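Local structure of DUF2179 domain-containing protein (Eubacterium ventriosum, 3HLU) at residues Asp6-Val14 with Val49-Leu59; Ile21-Leu31 with Lys61-Val69. The protein is of unknown function, but this chain is the C-terminal DUF2179 domain of a probable membrane protein of the YitT family. All blocks are in the same frame, centred on the assembly; numbering follows the deposited sequence.

Contact 1: residues Asp6-Val14 with Val49-Leu59; sequences DQQTMVYIV and VIMCVMRKATL
Thr9 N donates to Met54 O at 2.8 Å, nearly straight at 172°. This bond belongs to the antiparallel ladder that joins the two central strands of a ferredoxin-like alpha-beta sandwich. Met54 N returns a bond to Thr9 O. The Val11-Cys52 and Ile13-Ile50 pairs repeat the pattern, although the Val11 N bond to Cys52 O is weak.

Thr9, Val11, Ile13, Ile50, Cys52 and Met54 share the helix-covered face. There Met54 CG stands between the backbone N and the carbonyl carbon (chi1 76°), and the chain bends at chi3 to bring CE to Val11 CB at 3.5 Å, crossing Val11 at about a right angle. The face of Met10, Tyr12, Met51 and Val53 carries an oblique Met-aromatic contact, with the selenium of selenomethionine Met51 (SE) 5.4 Å from the Tyr12 ring centroid. Val49 CG1 meets the same ring at its edge, 3.7 Å from Tyr12 CB. Tyr12 OH is hydrogen-bonded to Ser78 OG of the second subunit.

At the far end Arg55 is the N-cap of helix 56-67. The Asp6 carboxylate sits by the first turn, where the helix end probably favours its negative charge. Ala57 N donates a hydrogen bond to Asp6 OD2 at 3.3 Å, from above the carboxylate plane.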
# COMPACT_ATOMS: atom_id res chain seq x y z
N ASP A 6 16.89 14.49 -1.67
CA ASP A 6 17.07 13.12 -1.19
C ASP A 6 16.86 12.95 0.33
O ASP A 6 17.73 12.42 1.04
CB ASP A 6 18.43 12.54 -1.61
CG ASP A 6 18.36 11.79 -2.94
OD1 ASP A 6 17.61 12.24 -3.84
OD2 ASP A 6 19.05 10.74 -3.09
N GLN A 7 15.71 13.40 0.80
CA GLN A 7 15.33 13.18 2.19
C GLN A 7 14.86 11.73 2.34
O GLN A 7 14.09 11.22 1.52
CB GLN A 7 14.21 14.15 2.60
CG GLN A 7 14.40 15.58 2.11
CD GLN A 7 13.13 16.16 1.50
OE1 GLN A 7 12.56 15.59 0.57
NE2 GLN A 7 12.69 17.30 2.03
N GLN A 8 15.35 11.07 3.39
CA GLN A 8 14.93 9.69 3.66
C GLN A 8 13.41 9.62 3.82
O GLN A 8 12.84 10.28 4.69
CB GLN A 8 15.65 9.10 4.88
CG GLN A 8 16.95 8.38 4.53
CD GLN A 8 17.46 7.50 5.65
OE1 GLN A 8 17.70 7.97 6.77
NE2 GLN A 8 17.63 6.21 5.36
N THR A 9 12.77 8.81 2.96
CA THR A 9 11.31 8.63 2.95
C THR A 9 10.87 7.15 2.99
O THR A 9 11.55 6.27 2.46
CB THR A 9 10.67 9.33 1.73
OG1 THR A 9 9.26 9.08 1.73
CG2 THR A 9 11.34 8.86 0.41
N MSE A 10 9.73 6.90 3.64
CA MSE A 10 9.22 5.55 3.89
C MSE A 10 8.43 5.00 2.70
O MSE A 10 7.64 5.73 2.09
CB MSE A 10 8.32 5.54 5.13
CG MSE A 10 7.35 4.40 5.15
SE MSE A 10 8.21 2.82 5.90
CE MSE A 10 7.54 3.09 7.73
N VAL A 11 8.64 3.73 2.37
CA VAL A 11 8.06 3.18 1.15
C VAL A 11 7.43 1.82 1.32
O VAL A 11 7.98 0.93 1.94
CB VAL A 11 9.09 3.12 0.02
CG1 VAL A 11 8.58 2.29 -1.12
CG2 VAL A 11 9.42 4.52 -0.44
N TYR A 12 6.25 1.65 0.75
CA TYR A 12 5.62 0.34 0.74
C TYR A 12 5.61 -0.20 -0.68
O TYR A 12 5.31 0.51 -1.63
CB TYR A 12 4.22 0.41 1.33
CG TYR A 12 4.16 1.14 2.65
CD1 TYR A 12 3.95 2.51 2.70
CD2 TYR A 12 4.30 0.46 3.86
CE1 TYR A 12 3.89 3.18 3.91
CE2 TYR A 12 4.24 1.12 5.07
CZ TYR A 12 4.03 2.49 5.09
OH TYR A 12 3.98 3.17 6.29
N ILE A 13 5.97 -1.46 -0.83
CA ILE A 13 5.98 -2.05 -2.14
C ILE A 13 4.97 -3.16 -2.12
O ILE A 13 5.07 -4.08 -1.31
CB ILE A 13 7.36 -2.61 -2.47
CG1 ILE A 13 8.37 -1.46 -2.55
CG2 ILE A 13 7.34 -3.41 -3.77
CD1 ILE A 13 9.79 -1.93 -2.69
N VAL A 14 3.98 -3.05 -3.00
CA VAL A 14 2.98 -4.08 -3.18
C VAL A 14 3.31 -4.96 -4.36
O VAL A 14 3.32 -4.50 -5.49
CB VAL A 14 1.61 -3.47 -3.48
CG1 VAL A 14 0.57 -4.58 -3.58
CG2 VAL A 14 1.24 -2.45 -2.43
N VAL A 49 3.41 -6.78 2.81
CA VAL A 49 3.91 -5.62 2.12
C VAL A 49 5.38 -5.46 2.50
O VAL A 49 5.76 -5.76 3.62
CB VAL A 49 3.04 -4.41 2.53
CG1 VAL A 49 3.82 -3.10 2.50
CG2 VAL A 49 1.79 -4.35 1.67
N ILE A 50 6.21 -5.02 1.55
CA ILE A 50 7.59 -4.66 1.88
C ILE A 50 7.67 -3.20 2.31
O ILE A 50 7.30 -2.30 1.57
CB ILE A 50 8.57 -4.85 0.68
CG1 ILE A 50 8.53 -6.27 0.15
CG2 ILE A 50 9.99 -4.50 1.08
CD1 ILE A 50 9.30 -6.42 -1.13
N MSE A 51 8.18 -2.97 3.52
CA MSE A 51 8.45 -1.63 4.01
C MSE A 51 9.95 -1.31 3.97
O MSE A 51 10.79 -2.12 4.36
CB MSE A 51 7.91 -1.46 5.41
CG MSE A 51 8.41 -0.22 6.11
SE MSE A 51 7.42 -0.04 7.77
CE MSE A 51 6.73 -1.88 7.92
N CYS A 52 10.29 -0.12 3.51
CA CYS A 52 11.68 0.23 3.39
C CYS A 52 11.82 1.75 3.43
O CYS A 52 11.16 2.46 2.68
CB CYS A 52 12.25 -0.34 2.10
SG CYS A 52 14.02 -0.06 1.88
N VAL A 53 12.67 2.23 4.33
CA VAL A 53 13.02 3.65 4.35
C VAL A 53 14.23 3.85 3.48
O VAL A 53 15.16 3.03 3.49
CB VAL A 53 13.32 4.13 5.77
CG1 VAL A 53 12.12 3.90 6.68
CG2 VAL A 53 14.55 3.42 6.31
N MSE A 54 14.23 4.92 2.70
CA MSE A 54 15.25 5.10 1.69
C MSE A 54 15.20 6.49 1.08
O MSE A 54 14.19 7.18 1.16
CB MSE A 54 15.07 4.06 0.59
CG MSE A 54 13.90 4.36 -0.34
SE MSE A 54 13.55 2.98 -1.70
CE MSE A 54 12.30 1.84 -0.69
N ARG A 55 16.31 6.89 0.46
CA ARG A 55 16.43 8.17 -0.21
C ARG A 55 15.84 8.02 -1.61
O ARG A 55 15.71 6.89 -2.10
CB ARG A 55 17.91 8.58 -0.26
CG ARG A 55 18.74 8.09 0.94
CD ARG A 55 20.14 8.71 1.00
NE ARG A 55 20.16 9.94 1.80
CZ ARG A 55 21.27 10.62 2.11
NH1 ARG A 55 21.20 11.73 2.84
NH2 ARG A 55 22.45 10.19 1.68
N LYS A 56 15.48 9.14 -2.25
CA LYS A 56 14.86 9.12 -3.58
C LYS A 56 15.72 8.48 -4.69
O LYS A 56 15.20 7.87 -5.63
CB LYS A 56 14.43 10.52 -4.02
CG LYS A 56 13.77 11.38 -2.92
CD LYS A 56 13.38 12.78 -3.47
CE LYS A 56 13.18 13.80 -2.34
NZ LYS A 56 13.19 15.21 -2.83
N ALA A 57 17.03 8.65 -4.61
CA ALA A 57 17.93 8.03 -5.58
C ALA A 57 17.79 6.52 -5.55
O ALA A 57 17.74 5.87 -6.60
CB ALA A 57 19.36 8.41 -5.27
N THR A 58 17.74 5.97 -4.35
CA THR A 58 17.53 4.55 -4.17
C THR A 58 16.20 4.12 -4.81
O THR A 58 16.09 3.04 -5.38
CB THR A 58 17.53 4.16 -2.67
OG1 THR A 58 18.55 4.88 -1.96
CG2 THR A 58 17.75 2.68 -2.51
N LEU A 59 15.19 4.98 -4.71
CA LEU A 59 13.85 4.66 -5.22
C LEU A 59 13.87 4.36 -6.71
O LEU A 59 13.10 3.53 -7.20
CB LEU A 59 12.89 5.80 -4.93
CG LEU A 59 11.42 5.63 -5.34
CD1 LEU A 59 10.72 4.58 -4.47
CD2 LEU A 59 10.68 6.96 -5.23

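Contact 2: residues Ile21-Leu31 with Lys61-Val69; sequences IADRMLQELDL and KVRNLLKEV
Leu65 lies between Arg24 and Met25 and touches both. It joins the two helices that cover one side of the sheet in this ferredoxin-like fold. The axes of segments 21-28 and 61-67 come within 10.7 Å, at 135° between their directions.

Most apolar contacts lie toward the sheet. With CG opposite the backbone N (chi1 158°), Leu65 spreads its two methyls over neighbouring partners. CD2 meets Met25 CG at 3.5 Å, at about a right angle between the side chains. Val62 CG2 receives Met25 CE at 3.8 Å and Leu31 CD1 at 3.9 Å. Further along, the Ile21 CD1 methyl packs on Leu66 CD2, while Ile21 CG1 meets Val69 CG1. Met25 and Val62 both reach Ile13 of the sheet below.

The charged contacts lie toward the outer side. Arg24, Glu28 and Glu68 form a salt-bridge network. Arg24 NH2 binds Glu28 OE1 at 3.2 Å, in the guanidinium plane and on the syn lone pair. Its bond to Glu68 OE2, at 3.3 Å, is weak, and the Glu68 carboxylate stands 85° from the guanidinium plane. Replacing Arg24 with an alanine would probably leave Glu28 and Glu68 without their shared positive partner and uncover Leu65. In the deposited structure Leu65 CD1 sits 3.5 Å above the centre of the guanidinium face.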
# COMPACT_ATOMS: atom_id res chain seq x y z
N ILE A 21 11.59 -9.90 -4.80
CA ILE A 21 11.98 -8.50 -4.78
C ILE A 21 12.76 -8.13 -3.53
O ILE A 21 13.77 -7.43 -3.60
CB ILE A 21 10.77 -7.56 -4.87
CG1 ILE A 21 10.11 -7.69 -6.24
CG2 ILE A 21 11.22 -6.12 -4.63
CD1 ILE A 21 8.88 -6.83 -6.39
N ALA A 22 12.26 -8.58 -2.38
CA ALA A 22 12.90 -8.28 -1.11
C ALA A 22 14.31 -8.84 -1.06
O ALA A 22 15.20 -8.18 -0.56
CB ALA A 22 12.08 -8.83 0.03
N ASP A 23 14.51 -10.04 -1.60
CA ASP A 23 15.84 -10.65 -1.56
C ASP A 23 16.83 -9.88 -2.43
O ASP A 23 17.94 -9.58 -1.99
CB ASP A 23 15.81 -12.14 -1.96
CG ASP A 23 15.20 -13.03 -0.85
OD1 ASP A 23 15.02 -12.56 0.31
OD2 ASP A 23 14.89 -14.22 -1.16
N ARG A 24 16.42 -9.55 -3.65
CA ARG A 24 17.29 -8.80 -4.56
C ARG A 24 17.57 -7.39 -4.06
O ARG A 24 18.59 -6.80 -4.39
CB ARG A 24 16.69 -8.75 -5.96
CG ARG A 24 16.61 -10.10 -6.64
CD ARG A 24 16.25 -9.97 -8.12
NE ARG A 24 17.20 -9.12 -8.85
CZ ARG A 24 17.06 -8.77 -10.13
NH1 ARG A 24 16.01 -9.19 -10.83
NH2 ARG A 24 17.97 -7.99 -10.71
N MSE A 25 16.65 -6.84 -3.27
CA MSE A 25 16.85 -5.52 -2.70
C MSE A 25 17.99 -5.56 -1.70
O MSE A 25 18.81 -4.63 -1.62
CB MSE A 25 15.58 -5.02 -2.02
CG MSE A 25 14.58 -4.37 -2.95
SE MSE A 25 12.95 -3.83 -2.02
CE MSE A 25 13.49 -2.07 -1.41
N LEU A 26 18.02 -6.65 -0.94
CA LEU A 26 19.04 -6.91 0.06
C LEU A 26 20.38 -7.30 -0.53
O LEU A 26 21.43 -6.91 -0.03
CB LEU A 26 18.60 -8.04 0.99
CG LEU A 26 19.80 -8.64 1.74
CD1 LEU A 26 20.37 -7.64 2.75
CD2 LEU A 26 19.45 -9.96 2.44
N GLN A 27 20.36 -8.11 -1.58
CA GLN A 27 21.59 -8.63 -2.13
C GLN A 27 22.30 -7.57 -2.94
O GLN A 27 23.49 -7.32 -2.75
CB GLN A 27 21.34 -9.87 -2.98
CG GLN A 27 21.24 -11.15 -2.15
CD GLN A 27 20.29 -12.18 -2.76
OE1 GLN A 27 19.86 -12.05 -3.93
NE2 GLN A 27 19.95 -13.20 -1.97
N GLU A 28 21.55 -6.91 -3.82
CA GLU A 28 22.15 -6.07 -4.84
C GLU A 28 22.13 -4.59 -4.51
O GLU A 28 22.85 -3.81 -5.14
CB GLU A 28 21.48 -6.32 -6.18
CG GLU A 28 21.63 -7.75 -6.63
CD GLU A 28 20.54 -8.19 -7.58
OE1 GLU A 28 19.95 -7.30 -8.23
OE2 GLU A 28 20.28 -9.42 -7.67
N LEU A 29 21.32 -4.20 -3.53
CA LEU A 29 21.27 -2.81 -3.08
C LEU A 29 21.50 -2.66 -1.56
O LEU A 29 21.48 -1.56 -1.03
CB LEU A 29 19.96 -2.17 -3.51
CG LEU A 29 19.59 -2.43 -4.97
CD1 LEU A 29 18.18 -1.92 -5.28
CD2 LEU A 29 20.63 -1.82 -5.92
N ASP A 30 21.75 -3.77 -0.89
CA ASP A 30 22.08 -3.75 0.54
C ASP A 30 21.04 -3.02 1.37
O ASP A 30 21.34 -2.50 2.44
CB ASP A 30 23.46 -3.13 0.78
CG ASP A 30 24.54 -3.75 -0.07
OD1 ASP A 30 25.10 -4.80 0.35
OD2 ASP A 30 24.81 -3.19 -1.17
N LEU A 31 19.81 -2.99 0.87
CA LEU A 31 18.74 -2.30 1.55
C LEU A 31 18.16 -3.18 2.62
O LEU A 31 17.96 -4.38 2.41
CB LEU A 31 17.64 -1.91 0.57
CG LEU A 31 17.97 -0.74 -0.33
CD1 LEU A 31 17.01 -0.75 -1.46
CD2 LEU A 31 17.92 0.55 0.45
N LYS A 61 16.53 3.07 -8.34
CA LYS A 61 17.12 1.76 -8.53
C LYS A 61 16.09 0.67 -8.26
O LYS A 61 16.01 -0.32 -8.98
CB LYS A 61 18.35 1.56 -7.63
CG LYS A 61 19.47 2.59 -7.86
CD LYS A 61 20.82 2.06 -7.32
CE LYS A 61 21.86 3.18 -7.14
NZ LYS A 61 21.55 4.11 -6.00
N VAL A 62 15.30 0.86 -7.22
CA VAL A 62 14.29 -0.12 -6.81
C VAL A 62 13.23 -0.26 -7.88
O VAL A 62 12.85 -1.35 -8.27
CB VAL A 62 13.62 0.29 -5.48
CG1 VAL A 62 12.31 -0.45 -5.29
CG2 VAL A 62 14.56 0.03 -4.33
N ARG A 63 12.76 0.88 -8.37
CA ARG A 63 11.80 0.89 -9.45
C ARG A 63 12.27 0.06 -10.65
O ARG A 63 11.49 -0.66 -11.27
CB ARG A 63 11.54 2.32 -9.89
CG ARG A 63 10.25 2.44 -10.60
CD ARG A 63 10.16 3.71 -11.37
NE ARG A 63 8.77 4.01 -11.65
CZ ARG A 63 8.30 5.24 -11.76
NH1 ARG A 63 9.13 6.27 -11.63
NH2 ARG A 63 7.00 5.44 -12.00
N ASN A 64 13.54 0.17 -10.99
CA ASN A 64 14.09 -0.57 -12.11
C ASN A 64 14.19 -2.05 -11.82
O ASN A 64 14.15 -2.89 -12.72
CB ASN A 64 15.45 -0.01 -12.50
CG ASN A 64 15.32 1.33 -13.23
OD1 ASN A 64 14.20 1.77 -13.54
ND2 ASN A 64 16.44 1.99 -13.48
N LEU A 65 14.28 -2.36 -10.55
CA LEU A 65 14.31 -3.73 -10.13
C LEU A 65 12.92 -4.32 -10.26
O LEU A 65 12.75 -5.50 -10.52
CB LEU A 65 14.82 -3.77 -8.70
CG LEU A 65 14.49 -4.97 -7.83
CD1 LEU A 65 15.16 -6.21 -8.39
CD2 LEU A 65 14.96 -4.68 -6.42
N LEU A 66 11.91 -3.48 -10.08
CA LEU A 66 10.53 -3.93 -10.19
C LEU A 66 10.23 -4.35 -11.61
O LEU A 66 9.67 -5.42 -11.87
CB LEU A 66 9.57 -2.81 -9.80
CG LEU A 66 9.61 -2.38 -8.35
CD1 LEU A 66 8.47 -1.41 -8.02
CD2 LEU A 66 9.57 -3.64 -7.49
N LYS A 67 10.60 -3.47 -12.55
CA LYS A 67 10.45 -3.75 -13.96
C LYS A 67 11.00 -5.14 -14.26
O LYS A 67 10.45 -5.90 -15.06
CB LYS A 67 11.19 -2.70 -14.78
CG LYS A 67 10.55 -1.31 -14.68
CD LYS A 67 11.40 -0.21 -15.30
CE LYS A 67 10.92 1.16 -14.83
NZ LYS A 67 11.82 2.29 -15.20
N GLU A 68 12.06 -5.48 -13.56
CA GLU A 68 12.79 -6.70 -13.84
C GLU A 68 12.13 -7.94 -13.24
O GLU A 68 12.50 -9.06 -13.58
CB GLU A 68 14.21 -6.53 -13.31
CG GLU A 68 15.18 -7.65 -13.64
CD GLU A 68 16.63 -7.15 -13.77
OE1 GLU A 68 16.86 -5.91 -13.64
OE2 GLU A 68 17.53 -7.99 -14.02
N VAL A 69 11.16 -7.77 -12.35
CA VAL A 69 10.66 -8.91 -11.59
C VAL A 69 9.16 -9.03 -11.65
O VAL A 69 8.63 -10.12 -11.88
CB VAL A 69 11.03 -8.79 -10.12
CG1 VAL A 69 10.39 -9.91 -9.32
CG2 VAL A 69 12.52 -8.80 -9.96

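Contact 1 builds the central strand pair of the sheet, and contact 2 joins the two helices laid on it. Both use helix 56-67: its first turn in contact 1, its later turns in contact 2. Contact 1 rests on a backbone ladder, whereas contact 2 is made mainly by side chains. Each has a buried apolar middle, and these middles meet: Ile13 CD1 lies 3.8 Å from SE of selenomethionine Met25, and Ile50 CD1 lies 3.9 Å from Ala22 CB. Charged groups stay at the margins, by a helix start in contact 1 and between helices in contact 2. Both reach the second subunit, through Tyr12 in contact 1 and Leu66, against Ala41 of that subunit, in contact 2.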